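Local coordinates for catalase (Bacillus pumilus, PDB 4QOL), which breaks hydrogen peroxide down to water and dioxygen at a haem iron and also shows peroxidase-like reactivity toward phenolic substrates, at the interface of chains A and B and the interface of chains A and C. Numbering follows the deposited sequence. Chains: chain A/B/C, Catalase.

Contact 1: the interface of chains A and B. Residues chain A 145, 148-149, 154, 163; chain B 369, 380-381, 383-384.
The backbone carbonyl oxygen of B:His381 is gripped by two nitrogens of A:Arg163, whose guanidinium meets it side-on through NE and NH1. The bond from A:Arg163 NE, 3.0 Å to B:His381 O, runs nearly along the C=O axis, whereas NH1 comes in tilted from the carbonyl plane. A:Arg163 NH1 also donates to the side-chain amide oxygen OD1 of B:Asn383 at 2.6 Å, approaching from above that amide, 44° out of its plane, so the bond is short but poorly aimed. On the other edge of the guanidinium, A:Arg163 NH2 points to A:His148 O, 2.9 Å away and on a lone pair, tying helix 161-169 to helix 143-150. A loop stretch of chain B, B:Gly380 to B:Tyr384, thus docks on these two helices of chain A in the catalase tetramer. A bend at chi3 (80°) turns the arginine's flat head into this ring of oxygens, with A:Pro154 CD over one face and the B:Tyr384 ring edge against the other. An alanine here would probably leave B:His381 O, B:Asn383 OD1 and A:His148 O without this donor and open a gap beside the B:Tyr384 ring edge.

A:His148 works in parallel. A:His148 ND1 donates to the backbone B:Asn383 O at 2.8 Å, the acceptor lying in the imidazole plane. B:Gln369 NE2 stands 3.4 Å above the A:His148 ring plane, offset toward the rim, with amide and ring planes 31° apart. B:Gln369 OE1 accepts from B:Asn383 ND2 at 2.8 Å, which probably helps hold the rotation of that amide. B:Tyr384 lays one ring face against A:Ser149 CB. This patch illustrates how an intersubunit seam can rest on backbone carbonyls read by a few well-placed side chains. Two waters extend it, one between A:Asp145 and B:Asn383 O, the other joining A:His148 O to B:Asn383 ND2, its oxygen 2.7 Å from A:His148 O.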
loop_
_atom_site.group_PDB
_atom_site.type_symbol
_atom_site.label_atom_id
_atom_site.label_comp_id
_atom_site.label_asym_id
_atom_site.label_seq_id
_atom_site.Cartn_x
_atom_site.Cartn_y
_atom_site.Cartn_z
ATOM N N ASP A 145 -22.034 11.448 1.458
ATOM C CA ASP A 145 -22.565 12.781 1.294
ATOM C C ASP A 145 -22.703 13.480 2.679
ATOM O O ASP A 145 -22.268 14.671 2.835
ATOM C CB ASP A 145 -23.959 12.755 0.640
ATOM C CG ASP A 145 -23.919 12.214 -0.788
ATOM O OD1 ASP A 145 -23.154 12.786 -1.592
ATOM O OD2 ASP A 145 -24.587 11.140 -0.981
ATOM N N HIS A 148 -19.166 14.155 4.020
ATOM C CA HIS A 148 -18.503 15.229 3.301
ATOM C C HIS A 148 -19.098 16.605 3.677
ATOM O O HIS A 148 -18.327 17.606 3.704
ATOM C CB HIS A 148 -18.632 15.018 1.809
ATOM C CG HIS A 148 -17.769 13.927 1.234
ATOM N ND1 HIS A 148 -17.728 13.668 -0.102
ATOM C CD2 HIS A 148 -16.948 13.017 1.821
ATOM C CE1 HIS A 148 -16.849 12.700 -0.335
ATOM N NE2 HIS A 148 -16.367 12.306 0.813
ATOM N N SER A 149 -20.417 16.671 3.948
ATOM C CA SER A 149 -21.023 17.985 4.341
ATOM C C SER A 149 -20.564 18.440 5.707
ATOM O O SER A 149 -20.383 19.624 5.931
ATOM C CB SER A 149 -22.561 17.905 4.257
ATOM O OG SER A 149 -23.108 17.325 5.418
ATOM N N PRO A 154 -13.558 21.163 1.632
ATOM C CA PRO A 154 -12.440 20.587 0.904
ATOM C C PRO A 154 -11.455 21.646 0.375
ATOM O O PRO A 154 -10.387 21.289 -0.103
ATOM C CB PRO A 154 -13.120 19.822 -0.229
ATOM C CG PRO A 154 -14.416 20.551 -0.449
ATOM C CD PRO A 154 -14.833 20.893 0.944
ATOM N N ARG A 163 -22.430 24.322 5.018
ATOM C CA ARG A 163 -22.368 23.123 4.189
ATOM C C ARG A 163 -23.212 21.989 4.781
ATOM O O ARG A 163 -24.039 21.353 4.085
ATOM C CB ARG A 163 -20.907 22.688 4.029
ATOM C CG ARG A 163 -20.082 23.724 3.262
ATOM C CD ARG A 163 -18.621 23.383 3.223
ATOM N NE ARG A 163 -18.358 22.371 2.180
ATOM C CZ ARG A 163 -18.320 21.039 2.396
ATOM N NH1 ARG A 163 -18.216 20.260 1.355
ATOM N NH2 ARG A 163 -18.342 20.534 3.626
ATOM N N GLN B 369 -13.969 11.775 -3.576
ATOM C CA GLN B 369 -12.754 12.594 -3.471
ATOM C C GLN B 369 -11.579 11.819 -2.911
ATOM O O GLN B 369 -11.736 10.802 -2.256
ATOM C CB GLN B 369 -13.012 13.783 -2.575
ATOM C CG GLN B 369 -13.249 13.369 -1.152
ATOM C CD GLN B 369 -13.623 14.584 -0.263
ATOM O OE1 GLN B 369 -13.774 15.731 -0.737
ATOM N NE2 GLN B 369 -13.603 14.350 0.999
ATOM N N GLY B 380 -13.589 23.112 -6.146
ATOM C CA GLY B 380 -14.931 23.381 -5.711
ATOM C C GLY B 380 -15.172 23.073 -4.244
ATOM O O GLY B 380 -14.490 22.259 -3.635
ATOM N N HIS B 381 -16.229 23.673 -3.701
ATOM C CA HIS B 381 -16.606 23.505 -2.279
ATOM C C HIS B 381 -17.585 22.402 -1.994
ATOM O O HIS B 381 -17.834 22.094 -0.812
ATOM C CB HIS B 381 -17.166 24.861 -1.731
ATOM C CG HIS B 381 -16.130 25.952 -1.648
ATOM N ND1 HIS B 381 -15.501 26.266 -0.467
ATOM C CD2 HIS B 381 -15.666 26.838 -2.575
ATOM C CE1 HIS B 381 -14.679 27.287 -0.663
ATOM N NE2 HIS B 381 -14.745 27.638 -1.944
ATOM N N ASN B 383 -19.153 18.791 -2.311
ATOM C CA ASN B 383 -18.799 17.421 -2.484
ATOM C C ASN B 383 -19.844 16.464 -1.848
ATOM O O ASN B 383 -19.505 15.419 -1.323
ATOM C CB ASN B 383 -17.394 17.143 -1.971
ATOM C CG ASN B 383 -17.246 17.443 -0.501
ATOM O OD1 ASN B 383 -18.178 17.934 0.120
ATOM N ND2 ASN B 383 -16.082 17.191 0.049
ATOM N N TYR B 384 -21.075 17.001 -1.751
ATOM C CA TYR B 384 -22.158 16.332 -1.084
ATOM C C TYR B 384 -23.430 16.598 -1.894
ATOM O O TYR B 384 -23.555 17.645 -2.517
ATOM C CB TYR B 384 -22.320 16.797 0.377
ATOM C CG TYR B 384 -22.677 18.258 0.481
ATOM C CD1 TYR B 384 -24.008 18.668 0.466
ATOM C CD2 TYR B 384 -21.700 19.228 0.557
ATOM C CE1 TYR B 384 -24.316 20.010 0.493
ATOM C CE2 TYR B 384 -22.021 20.558 0.607
ATOM C CZ TYR B 384 -23.366 20.937 0.577
ATOM O OH TYR B 384 -23.674 22.298 0.605
HETATM O O HOH W 1 -20.403 12.398 -1.373
HETATM O O HOH W 2 -15.679 17.955 3.126
#

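Contact 2: the interface of chains A and C. Residues chain A 55, 140, 143-144, 147-148; chain C 42-43, 46, 49.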
loop_
_atom_site.group_PDB
_atom_site.type_symbol
_atom_site.label_atom_id
_atom_site.label_comp_id
_atom_site.label_asym_id
_atom_site.label_seq_id
_atom_site.Cartn_x
_atom_site.Cartn_y
_atom_site.Cartn_z
ATOM N N VAL A 55 -11.496 6.864 8.497
ATOM C CA VAL A 55 -12.158 7.846 7.678
ATOM C C VAL A 55 -13.129 8.738 8.507
ATOM O O VAL A 55 -13.370 9.924 8.148
ATOM C CB VAL A 55 -12.832 7.202 6.461
ATOM C CG1 VAL A 55 -14.002 6.312 6.795
ATOM C CG2 VAL A 55 -13.228 8.253 5.405
ATOM N N ALA A 140 -27.477 3.876 3.751
ATOM C CA ALA A 140 -26.026 3.986 3.618
ATOM C C ALA A 140 -25.529 4.702 2.375
ATOM O O ALA A 140 -24.407 5.272 2.380
ATOM C CB ALA A 140 -25.434 2.569 3.699
ATOM N N PHE A 143 -24.237 8.122 3.178
ATOM C CA PHE A 143 -23.265 8.346 4.193
ATOM C C PHE A 143 -22.086 9.178 3.704
ATOM O O PHE A 143 -21.688 10.107 4.396
ATOM C CB PHE A 143 -22.739 7.071 4.834
ATOM C CG PHE A 143 -21.882 7.326 6.068
ATOM C CD1 PHE A 143 -22.491 7.723 7.248
ATOM C CD2 PHE A 143 -20.549 7.044 6.078
ATOM C CE1 PHE A 143 -21.734 7.842 8.391
ATOM C CE2 PHE A 143 -19.804 7.148 7.219
ATOM C CZ PHE A 143 -20.366 7.587 8.355
ATOM N N PRO A 144 -21.519 8.924 2.498
ATOM C CA PRO A 144 -20.379 9.759 2.094
ATOM C C PRO A 144 -20.793 11.245 1.905
ATOM O O PRO A 144 -20.042 12.149 2.183
ATOM C CB PRO A 144 -19.977 9.156 0.742
ATOM C CG PRO A 144 -20.377 7.648 0.908
ATOM C CD PRO A 144 -21.655 7.744 1.623
ATOM N N VAL A 147 -21.194 12.735 5.531
ATOM C CA VAL A 147 -19.854 12.945 6.040
ATOM C C VAL A 147 -19.132 14.142 5.352
ATOM O O VAL A 147 -18.533 14.988 6.013
ATOM C CB VAL A 147 -19.038 11.698 5.999
ATOM C CG1 VAL A 147 -17.608 11.978 6.413
ATOM C CG2 VAL A 147 -19.647 10.684 6.975
ATOM N N HIS A 148 -19.166 14.155 4.020
ATOM C CA HIS A 148 -18.503 15.229 3.301
ATOM C C HIS A 148 -19.098 16.605 3.677
ATOM O O HIS A 148 -18.327 17.606 3.704
ATOM C CB HIS A 148 -18.632 15.018 1.809
ATOM C CG HIS A 148 -17.769 13.927 1.234
ATOM N ND1 HIS A 148 -17.728 13.668 -0.102
ATOM C CD2 HIS A 148 -16.948 13.017 1.821
ATOM C CE1 HIS A 148 -16.849 12.700 -0.335
ATOM N NE2 HIS A 148 -16.367 12.306 0.813
ATOM N N LYS C 42 -19.280 3.891 -4.484
ATOM C CA LYS C 42 -19.292 5.105 -3.727
ATOM C C LYS C 42 -18.802 4.866 -2.298
ATOM O O LYS C 42 -17.920 5.551 -1.819
ATOM C CB LYS C 42 -20.679 5.705 -3.789
ATOM C CG LYS C 42 -20.889 7.007 -3.117
ATOM C CD LYS C 42 -22.362 7.353 -3.134
ATOM C CE LYS C 42 -22.635 8.762 -2.557
ATOM N NZ LYS C 42 -24.096 9.034 -2.542
ATOM N N LEU C 43 -19.250 3.773 -1.648
ATOM C CA LEU C 43 -18.748 3.448 -0.315
ATOM C C LEU C 43 -17.267 3.071 -0.347
ATOM O O LEU C 43 -16.448 3.483 0.520
ATOM C CB LEU C 43 -19.563 2.326 0.338
ATOM C CG LEU C 43 -20.984 2.684 0.827
ATOM C CD1 LEU C 43 -21.597 1.427 1.413
ATOM C CD2 LEU C 43 -20.989 3.857 1.831
ATOM N N PHE C 46 -15.091 6.184 -0.737
ATOM C CA PHE C 46 -15.166 6.812 0.578
ATOM C C PHE C 46 -14.253 6.122 1.594
ATOM O O PHE C 46 -13.460 6.735 2.276
ATOM C CB PHE C 46 -16.625 6.825 1.061
ATOM C CG PHE C 46 -16.795 7.369 2.456
ATOM C CD1 PHE C 46 -16.666 8.696 2.684
ATOM C CD2 PHE C 46 -16.933 6.487 3.538
ATOM C CE1 PHE C 46 -16.761 9.218 3.965
ATOM C CE2 PHE C 46 -17.041 6.971 4.857
ATOM C CZ PHE C 46 -17.031 8.339 5.045
ATOM N N GLU C 49 -10.466 7.152 1.230
ATOM C CA GLU C 49 -10.045 8.554 1.088
ATOM C C GLU C 49 -8.751 8.884 1.735
ATOM O O GLU C 49 -8.064 9.767 1.233
ATOM C CB GLU C 49 -11.153 9.502 1.629
ATOM C CG GLU C 49 -12.355 9.563 0.751
ATOM C CD GLU C 49 -13.447 10.532 1.170
ATOM O OE1 GLU C 49 -14.600 10.397 0.582
ATOM O OE2 GLU C 49 -13.218 11.383 2.091
#
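C:Phe46 of helix 37-46 pushes its ring into a hydrophobic socket on chain A, built by A:Val55, A:Phe143, A:Pro144 and A:Val147. With CG anti to the backbone N (chi1 176°), the ring projects from the helix end to lie among these groups. The CD2/CE2 edge of A:Phe143 points at one face of it, near the CE2/CZ rim, in an edge-to-face pair with planes 85° apart; C:Phe46 CE2 stands 3.6 Å from A:Phe143 CE2. A:Val55 CG2 lies toward the rim over the opposite face, while A:Val147 CG1 meets C:Phe46 CE1 at 3.8 Å and A:Pro144 CG abuts the phenylalanine's CB. This closely packed part hides 73 Å² of C:Phe46.

One turn earlier in the same helix the cover thins, to 17 Å² for C:Leu43 and 16 Å² for C:Lys42. C:Leu43 CD2 rests 3.7 Å from A:Ala140 O, and C:Lys42 offers little more than its CG to A:Pro144 before its extended chain runs on.

Beyond the phenylalanine, A:His148 and C:Glu49 meet tip to tip. A:His148 NE2 donates to the carboxylate C:Glu49 OE1 at 2.6 Å, in the imidazole plane and on the syn lone pair. Both ring nitrogens act as donors, ND1 toward chain B, which with the carboxylate nearby would fit a positively charged imidazole, though the charge itself is not seen. The histidine-glutamate bond beside an apolar plug thus gives the pairing of chains A and C both packing and a directed link, and helps join subunits of the tetramer.

Contact 1 and contact 2 lie about 10 Å apart between the centres of their C-alpha atoms, and both draw on helix 143-150 of chain A. A:His148 belongs to each: its ND1 side serves chain B and its NE2 side chain C, making one imidazole a bridge among three subunits. Contact 1 is mainly polar and contact 2 mainly apolar, so the helix joins different neighbours by different means. Because each interface is two-fold symmetric, the junction recurs in every copy of the four-chain assembly, and a shift of helix 143-150 would probably be felt at both interfaces.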